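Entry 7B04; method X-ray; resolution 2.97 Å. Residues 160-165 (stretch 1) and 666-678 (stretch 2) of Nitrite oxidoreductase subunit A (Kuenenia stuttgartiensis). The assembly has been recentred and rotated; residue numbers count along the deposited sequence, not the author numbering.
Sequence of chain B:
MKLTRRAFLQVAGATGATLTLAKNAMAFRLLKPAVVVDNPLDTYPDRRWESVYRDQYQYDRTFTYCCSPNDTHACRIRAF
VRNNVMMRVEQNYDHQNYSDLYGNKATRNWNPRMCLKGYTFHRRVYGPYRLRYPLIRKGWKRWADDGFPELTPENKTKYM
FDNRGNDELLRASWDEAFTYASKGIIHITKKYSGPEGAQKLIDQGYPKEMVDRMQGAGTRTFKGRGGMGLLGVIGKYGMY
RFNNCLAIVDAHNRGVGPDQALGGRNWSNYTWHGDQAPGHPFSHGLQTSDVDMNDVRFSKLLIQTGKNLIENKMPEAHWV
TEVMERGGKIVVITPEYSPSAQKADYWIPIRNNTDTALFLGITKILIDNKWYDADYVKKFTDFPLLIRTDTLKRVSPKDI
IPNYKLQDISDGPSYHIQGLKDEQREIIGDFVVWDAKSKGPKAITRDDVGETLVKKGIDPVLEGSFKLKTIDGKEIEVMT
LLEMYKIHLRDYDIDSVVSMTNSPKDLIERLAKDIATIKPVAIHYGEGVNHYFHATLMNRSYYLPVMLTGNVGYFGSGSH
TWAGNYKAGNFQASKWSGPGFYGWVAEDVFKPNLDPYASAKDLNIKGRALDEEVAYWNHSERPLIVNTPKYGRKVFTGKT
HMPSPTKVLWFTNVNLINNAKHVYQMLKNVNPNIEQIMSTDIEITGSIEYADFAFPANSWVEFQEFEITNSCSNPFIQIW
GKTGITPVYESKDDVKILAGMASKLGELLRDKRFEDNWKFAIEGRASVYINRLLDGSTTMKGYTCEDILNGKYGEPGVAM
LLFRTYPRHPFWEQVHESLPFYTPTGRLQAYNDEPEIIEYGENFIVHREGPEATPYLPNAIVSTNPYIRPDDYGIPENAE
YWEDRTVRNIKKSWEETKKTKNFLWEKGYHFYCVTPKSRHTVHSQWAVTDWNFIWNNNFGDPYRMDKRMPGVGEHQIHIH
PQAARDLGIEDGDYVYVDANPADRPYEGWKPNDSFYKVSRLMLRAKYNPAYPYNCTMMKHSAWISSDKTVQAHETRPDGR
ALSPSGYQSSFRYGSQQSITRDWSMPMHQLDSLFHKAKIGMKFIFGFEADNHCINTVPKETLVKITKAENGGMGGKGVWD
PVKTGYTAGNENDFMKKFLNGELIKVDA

Stretch 1, residues 160-165: MFDNRG
Stretch 2 666-678: MLKNVNPNIEQIM

Residues 160-165 form an irregular segment with no helix or strand. Met 160 has a left-handed backbone (phi/psi 64/49°), Phe 161 and Asp 162 are near-helical (-84/-31° and -76/-34°), Asn 163 is extended (-120/85°), and Arg 164 and Gly 165 return to about -90/-6°. The second stretch enters as the last part of a helix, where a wider pi-type turn is closed by Asn 671 N donating to Met 666 O (2.7 Å). A 3-10 segment, 671-673, follows; Ile 674 N bonds to Asn 671 O at 2.9 Å, and after a loop the chain runs into a strand from Gln 676. The two backbones come nearest at Asp 162 and Pro 672, whose CA atoms lie 4.7 Å apart.

Around this point the packing is tight. Phe 161 O accepts a CA-H...O contact from Pro 672 CA (3.4 Å), and Pro 672 CB, on a C-gamma exo ring, sits 3.8 Å from Asp 162 CA. Asp 162 (chi1 p, 60°) leads its carboxylate away from the second stretch; its OD1 instead accepts a weak bond from Asn 163 N (2.6 Å).

Arg 164 supplies both hydrogen bonds across the contact. Its CA-to-CB bond points toward the second stretch, and an m, t, t side chain with chi4 at 99° brings the guanidinium to two carbonyls near its plane: NH1 donates to Asn 671 O (3.0 Å, 165°) and NH2 to Ile 674 O (2.8 Å, 145°). Asn 671 O thus accepts from both Ile 674 N and Arg 164. Ile 677, with chi1 m and chi2 at 96°, places CD1 over one guanidinium face, 3.4 Å from Arg 164 NH2.

Phe 161 (chi1 -72°, chi2 16°) meets Pro 672 O at its ring edge, while its CE2 lies 4.0 Å from Glu 675 O. The contact buries 301 Å² in total.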

# COMPACT_ATOMS: atom_id res chain seq x y z
N MET B 160 -32.59 0.71 21.06
CA MET B 160 -31.92 0.71 19.77
C MET B 160 -30.74 -0.27 19.73
O MET B 160 -29.63 0.07 19.32
CB MET B 160 -31.47 2.12 19.39
CG MET B 160 -32.61 3.10 19.16
SD MET B 160 -32.03 4.74 18.70
CE MET B 160 -33.57 5.65 18.65
N PHE B 161 -31.00 -1.50 20.17
CA PHE B 161 -30.00 -2.55 19.98
C PHE B 161 -30.11 -3.17 18.59
O PHE B 161 -29.10 -3.60 18.03
CB PHE B 161 -30.13 -3.64 21.04
CG PHE B 161 -29.67 -3.22 22.42
CD1 PHE B 161 -29.49 -1.88 22.74
CD2 PHE B 161 -29.40 -4.17 23.38
CE1 PHE B 161 -29.07 -1.51 24.00
CE2 PHE B 161 -28.97 -3.80 24.64
CZ PHE B 161 -28.81 -2.47 24.95
N ASP B 162 -31.32 -3.21 18.04
CA ASP B 162 -31.50 -3.71 16.68
C ASP B 162 -31.05 -2.69 15.64
O ASP B 162 -30.56 -3.07 14.57
CB ASP B 162 -32.97 -4.08 16.44
CG ASP B 162 -33.91 -2.91 16.63
OD1 ASP B 162 -33.49 -1.88 17.20
OD2 ASP B 162 -35.08 -3.01 16.20
N ASN B 163 -31.22 -1.40 15.93
CA ASN B 163 -30.79 -0.31 15.06
C ASN B 163 -29.78 0.53 15.83
O ASN B 163 -30.14 1.54 16.45
CB ASN B 163 -31.99 0.52 14.59
CG ASN B 163 -31.63 1.48 13.48
OD1 ASN B 163 -30.48 1.56 13.05
ND2 ASN B 163 -32.62 2.23 13.01
N ARG B 164 -28.51 0.12 15.80
CA ARG B 164 -27.44 0.86 16.44
C ARG B 164 -26.77 1.87 15.52
O ARG B 164 -25.92 2.64 15.98
CB ARG B 164 -26.36 -0.10 16.97
CG ARG B 164 -26.68 -0.80 18.27
CD ARG B 164 -25.43 -1.48 18.81
NE ARG B 164 -25.63 -2.12 20.11
CZ ARG B 164 -25.87 -3.41 20.28
NH1 ARG B 164 -25.93 -4.22 19.23
NH2 ARG B 164 -26.04 -3.91 21.50
N GLY B 165 -27.14 1.89 14.24
CA GLY B 165 -26.47 2.76 13.29
C GLY B 165 -27.19 4.07 13.08
O GLY B 165 -26.68 4.96 12.39
N MET B 666 -24.22 -9.89 10.76
CA MET B 666 -23.80 -9.68 12.13
C MET B 666 -24.50 -8.47 12.73
O MET B 666 -24.94 -8.50 13.89
CB MET B 666 -22.28 -9.50 12.19
CG MET B 666 -21.49 -10.72 11.74
SD MET B 666 -21.68 -12.14 12.83
CE MET B 666 -22.65 -13.23 11.80
N LEU B 667 -24.62 -7.39 11.96
CA LEU B 667 -25.24 -6.17 12.46
C LEU B 667 -26.75 -6.29 12.57
O LEU B 667 -27.35 -5.72 13.49
CB LEU B 667 -24.89 -4.99 11.54
CG LEU B 667 -23.40 -4.64 11.48
CD1 LEU B 667 -23.14 -3.55 10.45
CD2 LEU B 667 -22.91 -4.23 12.85
N LYS B 668 -27.39 -7.03 11.66
CA LYS B 668 -28.84 -7.09 11.60
C LYS B 668 -29.44 -8.15 12.52
O LYS B 668 -30.45 -7.89 13.19
CB LYS B 668 -29.29 -7.35 10.16
CG LYS B 668 -30.79 -7.53 9.99
CD LYS B 668 -31.53 -6.24 10.25
CE LYS B 668 -33.02 -6.40 9.98
NZ LYS B 668 -33.78 -5.16 10.33
N ASN B 669 -28.85 -9.35 12.59
CA ASN B 669 -29.49 -10.46 13.27
C ASN B 669 -28.68 -11.07 14.40
O ASN B 669 -29.23 -11.88 15.16
CB ASN B 669 -29.84 -11.57 12.27
CG ASN B 669 -30.65 -11.06 11.09
OD1 ASN B 669 -30.26 -11.24 9.94
ND2 ASN B 669 -31.81 -10.46 11.36
N VAL B 670 -27.39 -10.77 14.51
CA VAL B 670 -26.53 -11.37 15.53
C VAL B 670 -26.24 -10.39 16.66
O VAL B 670 -26.51 -10.67 17.83
CB VAL B 670 -25.22 -11.92 14.91
CG1 VAL B 670 -24.31 -12.48 16.00
CG2 VAL B 670 -25.54 -12.98 13.88
N ASN B 671 -25.68 -9.23 16.34
CA ASN B 671 -25.22 -8.26 17.33
C ASN B 671 -26.33 -7.60 18.16
O ASN B 671 -26.05 -7.21 19.30
CB ASN B 671 -24.39 -7.17 16.65
CG ASN B 671 -23.04 -7.68 16.19
OD1 ASN B 671 -22.55 -8.69 16.68
ND2 ASN B 671 -22.43 -6.97 15.24
N PRO B 672 -27.57 -7.43 17.67
CA PRO B 672 -28.62 -6.89 18.55
C PRO B 672 -28.81 -7.68 19.83
O PRO B 672 -29.24 -7.11 20.84
CB PRO B 672 -29.87 -6.94 17.67
CG PRO B 672 -29.36 -6.78 16.30
CD PRO B 672 -28.05 -7.52 16.27
N ASN B 673 -28.48 -8.97 19.85
CA ASN B 673 -28.56 -9.77 21.06
C ASN B 673 -27.29 -9.73 21.89
O ASN B 673 -27.29 -10.22 23.03
CB ASN B 673 -28.93 -11.22 20.73
CG ASN B 673 -30.43 -11.46 20.84
OD1 ASN B 673 -31.16 -11.32 19.86
ND2 ASN B 673 -30.89 -11.80 22.04
N ILE B 674 -26.20 -9.18 21.37
CA ILE B 674 -25.03 -8.91 22.19
C ILE B 674 -25.32 -7.63 22.95
O ILE B 674 -25.53 -6.57 22.35
CB ILE B 674 -23.75 -8.78 21.35
CG1 ILE B 674 -23.72 -9.85 20.26
CG2 ILE B 674 -22.51 -8.86 22.24
CD1 ILE B 674 -22.36 -10.02 19.61
N GLU B 675 -25.45 -7.75 24.27
CA GLU B 675 -25.86 -6.67 25.21
C GLU B 675 -24.82 -5.57 25.43
O GLU B 675 -25.21 -4.52 25.91
CB GLU B 675 -26.41 -7.30 26.47
CG GLU B 675 -27.32 -8.44 26.17
CD GLU B 675 -28.07 -8.91 27.38
OE1 GLU B 675 -27.84 -8.35 28.41
OE2 GLU B 675 -28.87 -9.83 27.26
N GLN B 676 -23.55 -5.85 25.24
CA GLN B 676 -22.56 -4.76 25.38
C GLN B 676 -21.42 -4.95 24.39
O GLN B 676 -20.76 -5.93 24.52
CB GLN B 676 -22.06 -4.79 26.81
CG GLN B 676 -20.97 -3.79 27.10
CD GLN B 676 -20.90 -3.59 28.58
OE1 GLN B 676 -21.76 -4.02 29.31
NE2 GLN B 676 -19.86 -2.93 29.02
N ILE B 677 -21.19 -4.00 23.48
CA ILE B 677 -20.10 -4.06 22.53
C ILE B 677 -19.19 -2.87 22.80
O ILE B 677 -19.65 -1.73 22.90
CB ILE B 677 -20.60 -4.04 21.07
CG1 ILE B 677 -21.41 -5.30 20.76
CG2 ILE B 677 -19.44 -3.88 20.11
CD1 ILE B 677 -22.90 -5.12 20.91
N MET B 678 -17.89 -3.14 22.92
CA MET B 678 -16.94 -2.11 23.31
C MET B 678 -15.72 -2.23 22.41
O MET B 678 -15.31 -3.34 22.05
CB MET B 678 -16.53 -2.27 24.78
CG MET B 678 -17.68 -2.09 25.75
SD MET B 678 -17.27 -2.74 27.38
CE MET B 678 -15.99 -1.62 27.90